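Local coordinates for protein LAO/AO transport system kinase (Escherichia coli, PDB 2P67) that belongs to the MeaB family of P-loop NTPases and probably works as a nucleotide-binding protein of the GTPase class, at residues A[59-64]-A[174-179]; A[89-94]-A[153-158]; A[170-175]-A[195-200]; A[296-301]-A[321-326]. One frame throughout, in Å; residues are numbered along the deposited sequence.

Contact 1 (A[59-64]-A[174-179]); sequences LGVTGT and ISLQIA
Ile174 lies on strand 172-177, beside strand 59-63, and its backbone N donates to Gly60 O at 2.8 Å. Its carbonyl O takes the next bond from Thr62 N. The same oxygen also receives a CA-H...O contact from Val61. The side chain of Ile174 lies on the face of Val61 and Leu176, and its CD1 sits 4.3 Å from Leu59 CD2. Ser175 lies on the opposite face with Thr62. With OG anti to the backbone N (chi1 172°), its hydroxyl shares water 1 with Thr62 OG1. This water also donates to Leu176 O. Leu176 N makes a fairly straight bond of 2.7 Å to Thr62 O. Leu176 CD1 meets Val61 CG1 at 4.0 Å, beside helix 69-82. A weak bond of 3.3 Å from Thr64 N to Leu176 O ends the ladder. Gln177 is bent at chi2 (-66°), and its NE2 donates to Ser175 OG at 2.7 Å. The other amide atom, OE1, lies 3.5 Å from Thr64 CG2 and accepts from water 2. That water also accepts from Ile178 N and is bonded to Thr64 OG1. The two strands are parallel neighbours in the central sheet. Gly63, at the end of its strand, opens a sequence that fits a Walker A P-loop, an arrangement characteristic of the P-loop NTPase fold.

Contact 2 (A[89-94]-A[153-158]); sequences VIAVDP and IVETVG
Ile90 and Val92 give their backbone N-H groups to Ile153 O and Glu155 O, and Glu155 N returns a bond to Ile90 O. These three bonds zip strand 89-92 to strand 153-157 in parallel; the one from Ile90 N to Ile153 O measures 2.7 Å. Val89 CA and Val154 CA add CA-H...O contacts to two of the same oxygens, Ile153 O and Ile90 O respectively.

A side-chain bond takes over where the ladder stops. Thr156 OG1 stands anti to its backbone N (chi1 -164°) and donates to Val92 O at 2.8 Å. The hydroxyl sits above the carbonyl plane of Val92. Water 4 donates to Val92 O and accepts a weak bond from Val157 N.

Apolar contacts fall on both faces. In one of the two conformers of Val154, its CG2 packs on Val92 CG2, on the face that helix 162-167 covers. On the face of Val89, Ala91 and Glu155, Val89 CG1 touches Glu155 CG. Near the strand ends Pro94 CG rests on Val157 CG2 at 3.9 Å.

The acidic side chain bends across the neighbouring strand. With CG between the backbone N and the carbonyl carbon (chi1 62°) and a bend at chi2, the chain of Glu155 brings OE1 to 3.4 Å from Ala91 CB. The other oxygen, OE2, forms a salt bridge with Lys69.

The chemistry is that of a regular ladder with a polar end. Val92 O is gripped by a hydroxyl and by water, and Glu155 links this strand pair to the lysine of the probable P-loop.

Contact 3 (A[170-175]-A[195-200]); sequences VDCFIS and VADLIV
Phe173 and Asp197 meet where strands 172-175 and 198-200 come together as parallel neighbours, their axes 4.7 Å apart at an angle of 25°. Phe173 O takes two backbone donors, Asp197 N at 2.9 Å and Leu198 N at 3.2 Å. Further along, Ser175 N donates to Leu198 O and Val200 N to Ser175 O. CA-H...O contacts from Ile174 to Leu198 O and from Ile199 to Ser175 O accompany these bonds.

The carboxylate of Asp197, just before its strand begins, extends the pattern. Its CG is anti to the carbonyl carbon (chi1 -63°). OD2 accepts from Phe173 N at 2.8 Å, on the anti side and somewhat out of the carboxylate plane. Water 5 donates to this oxygen and to Asp171 O. The second oxygen, OD1, forms a salt bridge with Lys229.

The aromatic ring of Phe173 lies against Val195. Its CE2 meets Val195 CG2 at 3.7 Å, and Ala196 CA lies at the ring edge. On the face of Ile174, the side chains of Ile174 and Leu198 run side by side, in one of the two conformers of Leu198. Ile174 CG2 also meets Val200 CG2 at 3.9 Å. On the other face, Ile199 CD1 reaches back to Ser175 CB at 3.8 Å.

Asp197, in the turn that leads into strand 198-200, thus holds Phe173 through its backbone N-H and carboxylate together. Lys229 and the water bond give its buried charge polar partners, which would be expected to stabilise the ionised form.

Contact 4 (A[296-301]-A[321-326]); sequences EDFDRY and RQLSEF
Tyr301 and Phe326 form the tight part of this contact, as an offset stack with centroids 4.5 Å apart and planes 15° apart. The two side chains slide past each other in opposite directions. With CG anti to the backbone N (chi1 -167°), Tyr301 carries its ring toward the other helix. Phe326 CD1 lies over the centre of the tyrosine ring, 3.7 Å from Tyr301 CG. Tyr301 CB sits over the face of the phenylalanine ring, offset toward its rim, in a CH-pi contact.

Phe298 adds a third ring. Its CD1 is 3.6 Å from Phe326 CD2, which lies at the edge of the Phe298 ring, while the two planes are oblique. Leu323 CD2 fills the inner side, touching Phe298 CE1 at 4.0 Å and the edge of Tyr301 at CD2. Thr284 of the second subunit packs on Phe298 and Leu323.

The outer side is looser and wetter. Tyr301 OH lies 3.6 Å from Gln322 CB and is bonded to water 6, which donates to Gln322 O. Gln322 NE2 is hydrogen-bonded to Thr305 OG1. At the outer end, Asp297 O lies 3.9 Å from Phe326 CZ.

Segments 296-301 and 321-326, on helices 296-310 and 316-328, run nearly antiparallel. An aromatic cluster joins them, as in a helical hairpin held by side-chain packing.

How the contacts relate
Contacts 1, 2 and 3 belong to one parallel sheet, in the strand order 87-92, 151-157, 57-63, 172-177, 198-201. Contact 2 is nested in the chain loop that contact 1 closes, and their centres lie 10 Å apart. A probable hydrogen bond from Val154 N to Leu59 O, 2.8 Å, joins them. Contacts 1 and 3 share Ile174 and Ser175, with centres 8 Å apart. Contact 1 holds Gly63 of the probable P-loop, and Glu155 of contact 2 touches that loop. The sodium ion, held by Arg272 and Ser276, lies about 7 Å from the side chain of Asp171 in contact 3. Contact 4 stands apart at the C-terminal helices, its centre about 39 to 43 Å from the centres of the others.

Contact 1 (A[59-64]-A[174-179])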
loop_
_atom_site.group_PDB
_atom_site.type_symbol
_atom_site.label_atom_id
_atom_site.label_comp_id
_atom_site.label_asym_id
_atom_site.label_seq_id
_atom_site.Cartn_x
_atom_site.Cartn_y
_atom_site.Cartn_z
ATOM N N LEU A 59 3.339 19.392 -11.067
ATOM C CA LEU A 59 4.530 18.586 -10.810
ATOM C C LEU A 59 4.778 18.399 -9.322
ATOM O O LEU A 59 4.592 19.342 -8.535
ATOM C CB LEU A 59 5.768 19.255 -11.433
ATOM C CG LEU A 59 5.716 19.543 -12.937
ATOM C CD1 LEU A 59 7.006 20.254 -13.377
ATOM C CD2 LEU A 59 5.506 18.264 -13.744
ATOM N N GLY A 60 5.235 17.205 -8.936
ATOM C CA GLY A 60 5.691 16.990 -7.576
ATOM C C GLY A 60 7.182 16.768 -7.597
ATOM O O GLY A 60 7.713 16.029 -8.460
ATOM N N VAL A 61 7.864 17.393 -6.642
ATOM C CA VAL A 61 9.308 17.258 -6.537
ATOM C C VAL A 61 9.669 16.957 -5.069
ATOM O O VAL A 61 9.372 17.755 -4.184
ATOM C CB VAL A 61 10.078 18.532 -7.044
ATOM C CG1 VAL A 61 11.567 18.392 -6.780
ATOM C CG2 VAL A 61 9.806 18.835 -8.551
ATOM N N THR A 62 10.287 15.810 -4.813
ATOM C CA THR A 62 10.854 15.558 -3.486
ATOM C C THR A 62 12.381 15.514 -3.562
ATOM O O THR A 62 12.955 15.192 -4.593
ATOM C CB THR A 62 10.296 14.270 -2.809
ATOM O OG1 THR A 62 10.623 13.094 -3.590
ATOM C CG2 THR A 62 8.803 14.366 -2.630
ATOM N N GLY A 63 13.044 15.872 -2.471
ATOM C CA GLY A 63 14.489 15.701 -2.417
ATOM C C GLY A 63 14.865 15.146 -1.065
ATOM O O GLY A 63 14.314 15.572 -0.051
ATOM N N THR A 64 15.780 14.179 -1.052
ATOM C CA THR A 64 16.339 13.689 0.207
ATOM C C THR A 64 17.290 14.751 0.774
ATOM O O THR A 64 17.773 15.614 0.029
ATOM C CB THR A 64 17.074 12.336 0.020
ATOM O OG1 THR A 64 18.074 12.467 -0.999
ATOM C CG2 THR A 64 16.094 11.236 -0.374
ATOM N N ILE A 174 8.557 13.620 -9.508
ATOM C CA ILE A 174 10.016 13.632 -9.711
ATOM C C ILE A 174 10.734 13.554 -8.360
ATOM O O ILE A 174 10.478 14.360 -7.462
ATOM C CB ILE A 174 10.490 14.893 -10.475
ATOM C CG1 ILE A 174 9.793 15.019 -11.839
ATOM C CG2 ILE A 174 12.029 14.863 -10.650
ATOM C CD1 ILE A 174 8.780 16.148 -11.918
ATOM N N SER A 175 11.634 12.587 -8.218
ATOM C CA SER A 175 12.352 12.408 -6.956
ATOM C C SER A 175 13.827 12.717 -7.155
ATOM O O SER A 175 14.453 12.162 -8.044
ATOM C CB SER A 175 12.186 10.983 -6.432
ATOM O OG SER A 175 13.030 10.754 -5.305
ATOM N N LEU A 176 14.360 13.600 -6.318
ATOM C CA LEU A 176 15.786 13.908 -6.322
ATOM C C LEU A 176 16.512 13.059 -5.305
ATOM O O LEU A 176 16.092 12.935 -4.140
ATOM C CB LEU A 176 16.036 15.388 -6.057
ATOM C CG LEU A 176 16.176 16.187 -7.344
ATOM C CD1 LEU A 176 14.815 16.364 -7.986
ATOM C CD2 LEU A 176 16.816 17.522 -7.025
ATOM N N GLN A 177 17.606 12.474 -5.770
ATOM C CA GLN A 177 18.406 11.570 -4.945
ATOM C C GLN A 177 19.868 12.008 -4.974
ATOM O O GLN A 177 20.308 12.681 -5.899
ATOM C CB GLN A 177 18.282 10.120 -5.430
ATOM C CG GLN A 177 16.855 9.521 -5.405
ATOM C CD GLN A 177 16.252 9.356 -3.996
ATOM O OE1 GLN A 177 16.955 9.087 -3.021
ATOM N NE2 GLN A 177 14.938 9.482 -3.904
ATOM N N ILE A 178 20.608 11.642 -3.937
ATOM C CA ILE A 178 22.028 11.925 -3.941
ATOM C C ILE A 178 22.848 10.646 -4.130
ATOM O O ILE A 178 22.411 9.562 -3.723
ATOM C CB ILE A 178 22.454 12.807 -2.720
ATOM C CG1 ILE A 178 23.647 13.680 -3.106
ATOM C CG2 ILE A 178 22.648 11.968 -1.441
ATOM C CD1 ILE A 178 23.299 14.741 -4.158
ATOM N N ALA A 179 24.012 10.774 -4.770
ATOM C CA ALA A 179 24.849 9.623 -5.137
ATOM C C ALA A 179 25.222 8.762 -3.948
ATOM O O ALA A 179 25.576 9.292 -2.896
HETATM O O HOH W 1 13.418 12.401 -3.115
HETATM O O HOH W 2 19.096 10.179 -1.877
#

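Contact 2 (A[89-94]-A[153-158])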
loop_
_atom_site.group_PDB
_atom_site.type_symbol
_atom_site.label_atom_id
_atom_site.label_comp_id
_atom_site.label_asym_id
_atom_site.label_seq_id
_atom_site.Cartn_x
_atom_site.Cartn_y
_atom_site.Cartn_z
ATOM N N VAL A 89 5.380 27.674 -7.043
ATOM C CA VAL A 89 6.000 26.648 -6.191
ATOM C C VAL A 89 5.296 26.632 -4.825
ATOM O O VAL A 89 5.232 27.668 -4.138
ATOM C CB VAL A 89 7.514 26.888 -6.032
ATOM C CG1 VAL A 89 8.140 25.819 -5.118
ATOM C CG2 VAL A 89 8.194 26.824 -7.386
ATOM N N ILE A 90 4.745 25.474 -4.470
ATOM C CA ILE A 90 4.112 25.264 -3.176
ATOM C C ILE A 90 5.087 24.416 -2.357
ATOM O O ILE A 90 5.291 23.239 -2.648
ATOM C CB ILE A 90 2.748 24.572 -3.322
ATOM C CG1 ILE A 90 1.849 25.348 -4.316
ATOM C CG2 ILE A 90 2.114 24.320 -1.961
ATOM C CD1 ILE A 90 1.603 26.810 -3.937
ATOM N N ALA A 91 5.690 25.053 -1.363
ATOM C CA ALA A 91 6.761 24.478 -0.544
ATOM C C ALA A 91 6.209 23.916 0.774
ATOM O O ALA A 91 5.929 24.655 1.724
ATOM C CB ALA A 91 7.853 25.541 -0.308
ATOM N N VAL A 92 6.006 22.602 0.814
ATOM C CA VAL A 92 5.302 21.982 1.935
ATOM C C VAL A 92 6.287 21.597 3.035
ATOM O O VAL A 92 7.343 21.018 2.770
ATOM C CB VAL A 92 4.447 20.771 1.496
ATOM C CG1 VAL A 92 3.717 20.167 2.687
ATOM C CG2 VAL A 92 3.438 21.179 0.386
ATOM N N ASP A 93 5.953 21.949 4.269
ATOM C CA ASP A 93 6.823 21.577 5.382
ATOM C C ASP A 93 6.786 20.071 5.648
ATOM O O ASP A 93 5.729 19.434 5.487
ATOM C CB ASP A 93 6.511 22.401 6.638
ATOM C CG ASP A 93 7.559 23.461 6.890
ATOM O OD1 ASP A 93 8.305 23.331 7.892
ATOM O OD2 ASP A 93 7.686 24.391 6.061
ATOM N N PRO A 94 7.943 19.481 6.018
ATOM C CA PRO A 94 7.948 18.043 6.341
ATOM C C PRO A 94 7.061 17.767 7.562
ATOM O O PRO A 94 6.957 18.626 8.438
ATOM C CB PRO A 94 9.418 17.751 6.685
ATOM C CG PRO A 94 10.205 18.933 6.209
ATOM C CD PRO A 94 9.271 20.106 6.176
ATOM N N ILE A 153 4.367 23.518 -9.036
ATOM C CA ILE A 153 5.264 22.526 -8.444
ATOM C C ILE A 153 5.009 22.446 -6.957
ATOM O O ILE A 153 5.122 23.460 -6.251
ATOM C CB ILE A 153 6.740 22.908 -8.666
ATOM C CG1 ILE A 153 7.037 23.051 -10.167
ATOM C CG2 ILE A 153 7.679 21.856 -8.035
ATOM C CD1 ILE A 153 8.448 23.529 -10.465
ATOM N N VAL A 154 4.647 21.257 -6.478
ATOM C CA VAL A 154 4.548 21.047 -5.050
ATOM C C VAL A 154 5.816 20.312 -4.617
ATOM O O VAL A 154 6.208 19.295 -5.215
ATOM C CB VAL A 154 3.212 20.346 -4.633
ATOM C CG1 VAL A 154 3.087 18.918 -5.210
ATOM C CG2 VAL A 154 3.040 20.356 -3.109
ATOM N N GLU A 155 6.490 20.841 -3.609
ATOM C CA GLU A 155 7.763 20.230 -3.247
ATOM C C GLU A 155 7.907 20.009 -1.753
ATOM O O GLU A 155 7.392 20.776 -0.959
ATOM C CB GLU A 155 8.937 21.024 -3.830
ATOM C CG GLU A 155 9.043 22.448 -3.325
ATOM C CD GLU A 155 9.991 22.573 -2.160
ATOM O OE1 GLU A 155 10.300 23.717 -1.783
ATOM O OE2 GLU A 155 10.449 21.542 -1.627
ATOM N N THR A 156 8.582 18.926 -1.379
ATOM C CA THR A 156 8.860 18.681 0.024
ATOM C C THR A 156 10.040 17.720 0.133
ATOM O O THR A 156 10.514 17.195 -0.867
ATOM C CB THR A 156 7.606 18.177 0.803
ATOM O OG1 THR A 156 7.807 18.311 2.226
ATOM C CG2 THR A 156 7.254 16.723 0.442
ATOM N N VAL A 157 10.503 17.521 1.363
ATOM C CA VAL A 157 11.584 16.583 1.632
ATOM C C VAL A 157 11.075 15.164 1.435
ATOM O O VAL A 157 9.945 14.836 1.809
ATOM C CB VAL A 157 12.142 16.758 3.066
ATOM C CG1 VAL A 157 13.273 15.782 3.324
ATOM C CG2 VAL A 157 12.654 18.172 3.260
ATOM N N GLY A 158 11.913 14.333 0.821
ATOM C CA GLY A 158 11.623 12.928 0.663
ATOM C C GLY A 158 12.115 12.245 1.912
ATOM O O GLY A 158 13.337 12.136 2.139
HETATM O O HOH W 3 9.244 22.185 1.235
HETATM O O HOH W 4 10.231 20.202 2.754
#

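Contact 3 (A[170-175]-A[195-200])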
loop_
_atom_site.group_PDB
_atom_site.type_symbol
_atom_site.label_atom_id
_atom_site.label_comp_id
_atom_site.label_asym_id
_atom_site.label_seq_id
_atom_site.Cartn_x
_atom_site.Cartn_y
_atom_site.Cartn_z
ATOM N N VAL A 170 -0.345 15.043 -8.036
ATOM C CA VAL A 170 0.387 15.666 -9.165
ATOM C C VAL A 170 0.284 14.809 -10.430
ATOM O O VAL A 170 -0.019 13.618 -10.343
ATOM C CB VAL A 170 1.897 15.922 -8.831
ATOM C CG1 VAL A 170 2.033 16.902 -7.650
ATOM C CG2 VAL A 170 2.653 14.600 -8.583
ATOM N N ASP A 171 0.520 15.441 -11.576
ATOM C CA ASP A 171 0.496 14.793 -12.891
ATOM C C ASP A 171 1.762 13.967 -13.088
ATOM O O ASP A 171 1.724 12.881 -13.674
ATOM C CB ASP A 171 0.440 15.844 -14.008
ATOM C CG ASP A 171 -0.820 16.704 -13.962
ATOM O OD1 ASP A 171 -1.859 16.216 -13.448
ATOM O OD2 ASP A 171 -0.771 17.840 -14.494
ATOM N N CYS A 172 2.878 14.501 -12.603
ATOM C CA CYS A 172 4.193 13.890 -12.814
ATOM C C CYS A 172 5.029 14.072 -11.556
ATOM O O CYS A 172 5.202 15.211 -11.085
ATOM C CB CYS A 172 4.904 14.515 -14.026
ATOM S SG CYS A 172 6.549 13.766 -14.394
ATOM N N PHE A 173 5.533 12.942 -11.024
ATOM C CA PHE A 173 6.261 12.928 -9.764
ATOM C C PHE A 173 7.754 12.680 -9.981
ATOM O O PHE A 173 8.149 11.640 -10.540
ATOM C CB PHE A 173 5.700 11.900 -8.784
ATOM C CG PHE A 173 6.450 11.876 -7.495
ATOM C CD1 PHE A 173 6.406 12.975 -6.639
ATOM C CD2 PHE A 173 7.288 10.815 -7.177
ATOM C CE1 PHE A 173 7.143 12.979 -5.454
ATOM C CE2 PHE A 173 8.028 10.817 -6.004
ATOM C CZ PHE A 173 7.963 11.895 -5.152
ATOM N N ILE A 174 8.557 13.620 -9.508
ATOM C CA ILE A 174 10.016 13.632 -9.711
ATOM C C ILE A 174 10.734 13.554 -8.360
ATOM O O ILE A 174 10.478 14.360 -7.462
ATOM C CB ILE A 174 10.490 14.893 -10.475
ATOM C CG1 ILE A 174 9.793 15.019 -11.839
ATOM C CG2 ILE A 174 12.029 14.863 -10.650
ATOM C CD1 ILE A 174 8.780 16.148 -11.918
ATOM N N SER A 175 11.634 12.587 -8.218
ATOM C CA SER A 175 12.352 12.408 -6.956
ATOM C C SER A 175 13.827 12.717 -7.155
ATOM O O SER A 175 14.453 12.162 -8.044
ATOM C CB SER A 175 12.186 10.983 -6.432
ATOM O OG SER A 175 13.030 10.754 -5.305
ATOM N N VAL A 195 5.790 5.084 -6.939
ATOM C CA VAL A 195 5.282 6.381 -7.425
ATOM C C VAL A 195 6.189 7.165 -8.379
ATOM O O VAL A 195 5.707 8.048 -9.078
ATOM C CB VAL A 195 4.875 7.300 -6.239
ATOM C CG1 VAL A 195 3.782 6.624 -5.374
ATOM C CG2 VAL A 195 6.076 7.690 -5.405
ATOM N N ALA A 196 7.496 6.858 -8.410
ATOM C CA ALA A 196 8.438 7.643 -9.220
ATOM C C ALA A 196 8.088 7.646 -10.697
ATOM O O ALA A 196 7.928 6.581 -11.288
ATOM C CB ALA A 196 9.887 7.149 -9.032
ATOM N N ASP A 197 7.956 8.839 -11.287
ATOM C CA ASP A 197 7.876 8.962 -12.758
ATOM C C ASP A 197 9.251 9.262 -13.350
ATOM O O ASP A 197 9.593 8.784 -14.456
ATOM C CB ASP A 197 6.850 10.023 -13.178
ATOM C CG ASP A 197 5.440 9.660 -12.732
ATOM O OD1 ASP A 197 5.081 8.457 -12.814
ATOM O OD2 ASP A 197 4.714 10.558 -12.261
ATOM N N LEU A 198 10.001 10.095 -12.621
ATOM C CA LEU A 198 11.396 10.415 -12.943
ATOM C C LEU A 198 12.233 10.417 -11.664
ATOM O O LEU A 198 11.762 10.852 -10.617
ATOM C CB LEU A 198 11.493 11.790 -13.642
ATOM C CG LEU A 198 10.906 11.825 -15.057
ATOM C CD1 LEU A 198 10.568 13.249 -15.521
ATOM C CD2 LEU A 198 11.850 11.136 -16.038
ATOM N N ILE A 199 13.466 9.908 -11.744
ATOM C CA ILE A 199 14.430 10.027 -10.666
ATOM C C ILE A 199 15.577 10.875 -11.202
ATOM O O ILE A 199 16.008 10.685 -12.353
ATOM C CB ILE A 199 15.025 8.659 -10.214
ATOM C CG1 ILE A 199 13.909 7.716 -9.737
ATOM C CG2 ILE A 199 16.092 8.862 -9.116
ATOM C CD1 ILE A 199 13.408 7.950 -8.351
ATOM N N VAL A 200 16.041 11.816 -10.389
ATOM C CA VAL A 200 17.115 12.713 -10.802
ATOM C C VAL A 200 18.245 12.652 -9.765
ATOM O O VAL A 200 17.997 12.757 -8.564
ATOM C CB VAL A 200 16.625 14.175 -10.970
ATOM C CG1 VAL A 200 17.828 15.105 -11.190
ATOM C CG2 VAL A 200 15.606 14.315 -12.147
HETATM O O HOH W 5 2.103 10.565 -12.197
#

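Contact 4 (A[296-301]-A[321-326])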
loop_
_atom_site.group_PDB
_atom_site.type_symbol
_atom_site.label_atom_id
_atom_site.label_comp_id
_atom_site.label_asym_id
_atom_site.label_seq_id
_atom_site.Cartn_x
_atom_site.Cartn_y
_atom_site.Cartn_z
ATOM N N GLU A 296 -13.708 8.127 23.509
ATOM C CA GLU A 296 -13.006 7.646 24.692
ATOM C C GLU A 296 -13.513 6.272 25.128
ATOM O O GLU A 296 -12.728 5.417 25.536
ATOM C CB GLU A 296 -13.145 8.654 25.829
ATOM C CG GLU A 296 -11.925 8.754 26.728
ATOM C CD GLU A 296 -12.273 9.274 28.115
ATOM O OE1 GLU A 296 -12.937 10.331 28.214
ATOM O OE2 GLU A 296 -11.888 8.613 29.108
ATOM N N ASP A 297 -14.825 6.067 25.030
ATOM C CA ASP A 297 -15.441 4.797 25.388
ATOM C C ASP A 297 -15.070 3.686 24.416
ATOM O O ASP A 297 -14.774 2.553 24.836
ATOM C CB ASP A 297 -16.960 4.932 25.457
ATOM C CG ASP A 297 -17.424 5.683 26.696
ATOM O OD1 ASP A 297 -16.665 5.739 27.693
ATOM O OD2 ASP A 297 -18.553 6.206 26.669
ATOM N N PHE A 298 -15.096 4.000 23.121
ATOM C CA PHE A 298 -14.766 2.998 22.116
ATOM C C PHE A 298 -13.285 2.637 22.143
ATOM O O PHE A 298 -12.936 1.472 21.983
ATOM C CB PHE A 298 -15.172 3.415 20.698
ATOM C CG PHE A 298 -14.820 2.383 19.674
ATOM C CD1 PHE A 298 -15.617 1.250 19.512
ATOM C CD2 PHE A 298 -13.662 2.501 18.921
ATOM C CE1 PHE A 298 -15.271 0.256 18.578
ATOM C CE2 PHE A 298 -13.309 1.513 17.991
ATOM C CZ PHE A 298 -14.116 0.397 17.824
ATOM N N ASP A 299 -12.426 3.640 22.308
ATOM C CA ASP A 299 -10.983 3.428 22.387
ATOM C C ASP A 299 -10.651 2.467 23.529
ATOM O O ASP A 299 -9.814 1.571 23.375
ATOM C CB ASP A 299 -10.249 4.760 22.579
ATOM C CG ASP A 299 -8.772 4.577 22.885
ATOM O OD1 ASP A 299 -8.033 4.098 22.005
ATOM O OD2 ASP A 299 -8.357 4.890 24.019
ATOM N N ARG A 300 -11.323 2.659 24.664
ATOM C CA ARG A 300 -11.137 1.818 25.845
ATOM C C ARG A 300 -11.553 0.371 25.569
ATOM O O ARG A 300 -10.772 -0.554 25.794
ATOM C CB ARG A 300 -11.922 2.415 27.026
ATOM C CG ARG A 300 -11.914 1.573 28.310
ATOM C CD ARG A 300 -12.393 2.378 29.515
ATOM N NE ARG A 300 -11.486 3.490 29.824
ATOM C CZ ARG A 300 -11.801 4.783 29.736
ATOM N NH1 ARG A 300 -13.016 5.166 29.352
ATOM N NH2 ARG A 300 -10.894 5.703 30.039
ATOM N N TYR A 301 -12.770 0.194 25.056
ATOM C CA TYR A 301 -13.309 -1.116 24.721
ATOM C C TYR A 301 -12.490 -1.817 23.633
ATOM O O TYR A 301 -12.265 -3.035 23.694
ATOM C CB TYR A 301 -14.756 -0.977 24.262
ATOM C CG TYR A 301 -15.488 -2.291 24.189
ATOM C CD1 TYR A 301 -16.001 -2.879 25.344
ATOM C CD2 TYR A 301 -15.662 -2.957 22.975
ATOM C CE1 TYR A 301 -16.674 -4.084 25.298
ATOM C CE2 TYR A 301 -16.335 -4.177 22.918
ATOM C CZ TYR A 301 -16.841 -4.728 24.092
ATOM O OH TYR A 301 -17.508 -5.921 24.069
ATOM N N ARG A 321 -16.764 -9.665 16.523
ATOM C CA ARG A 321 -18.208 -9.623 16.799
ATOM C C ARG A 321 -18.563 -8.624 17.897
ATOM O O ARG A 321 -19.478 -7.818 17.741
ATOM C CB ARG A 321 -18.737 -11.015 17.153
ATOM C CG ARG A 321 -20.255 -11.080 17.336
ATOM C CD ARG A 321 -20.712 -12.470 17.740
ATOM N NE ARG A 321 -20.179 -12.885 19.041
ATOM C CZ ARG A 321 -19.223 -13.796 19.221
ATOM N NH1 ARG A 321 -18.659 -14.421 18.184
ATOM N NH2 ARG A 321 -18.830 -14.092 20.450
ATOM N N GLN A 322 -17.841 -8.674 19.010
ATOM C CA GLN A 322 -18.163 -7.803 20.125
ATOM C C GLN A 322 -17.822 -6.343 19.835
ATOM O O GLN A 322 -18.514 -5.443 20.307
ATOM C CB GLN A 322 -17.523 -8.293 21.418
ATOM C CG GLN A 322 -16.028 -8.132 21.529
ATOM C CD GLN A 322 -15.512 -8.694 22.838
ATOM O OE1 GLN A 322 -16.065 -9.661 23.371
ATOM N NE2 GLN A 322 -14.453 -8.087 23.369
ATOM N N LEU A 323 -16.773 -6.099 19.051
ATOM C CA LEU A 323 -16.531 -4.740 18.578
ATOM C C LEU A 323 -17.700 -4.242 17.722
ATOM O O LEU A 323 -18.154 -3.111 17.901
ATOM C CB LEU A 323 -15.204 -4.637 17.813
ATOM C CG LEU A 323 -13.968 -4.636 18.711
ATOM C CD1 LEU A 323 -12.720 -4.910 17.862
ATOM C CD2 LEU A 323 -13.864 -3.335 19.522
ATOM N N SER A 324 -18.194 -5.098 16.827
ATOM C CA SER A 324 -19.323 -4.762 15.951
ATOM C C SER A 324 -20.581 -4.454 16.753
ATOM O O SER A 324 -21.272 -3.471 16.492
ATOM C CB SER A 324 -19.618 -5.907 14.985
ATOM O OG SER A 324 -18.576 -6.064 14.044
ATOM N N GLU A 325 -20.878 -5.308 17.726
ATOM C CA GLU A 325 -22.019 -5.097 18.618
ATOM C C GLU A 325 -21.890 -3.792 19.400
ATOM O O GLU A 325 -22.866 -3.042 19.515
ATOM C CB GLU A 325 -22.187 -6.288 19.574
ATOM C CG GLU A 325 -22.585 -7.579 18.874
ATOM C CD GLU A 325 -22.726 -8.776 19.814
ATOM O OE1 GLU A 325 -22.291 -8.714 20.991
ATOM O OE2 GLU A 325 -23.273 -9.800 19.356
ATOM N N PHE A 326 -20.701 -3.521 19.941
ATOM C CA PHE A 326 -20.458 -2.262 20.643
ATOM C C PHE A 326 -20.752 -1.064 19.741
ATOM O O PHE A 326 -21.404 -0.106 20.172
ATOM C CB PHE A 326 -19.030 -2.187 21.180
ATOM C CG PHE A 326 -18.780 -1.004 22.081
ATOM C CD1 PHE A 326 -18.904 -1.127 23.468
ATOM C CD2 PHE A 326 -18.408 0.231 21.546
ATOM C CE1 PHE A 326 -18.671 -0.035 24.302
ATOM C CE2 PHE A 326 -18.165 1.329 22.376
ATOM C CZ PHE A 326 -18.298 1.194 23.759
HETATM O O HOH W 6 -19.881 -5.660 22.579
#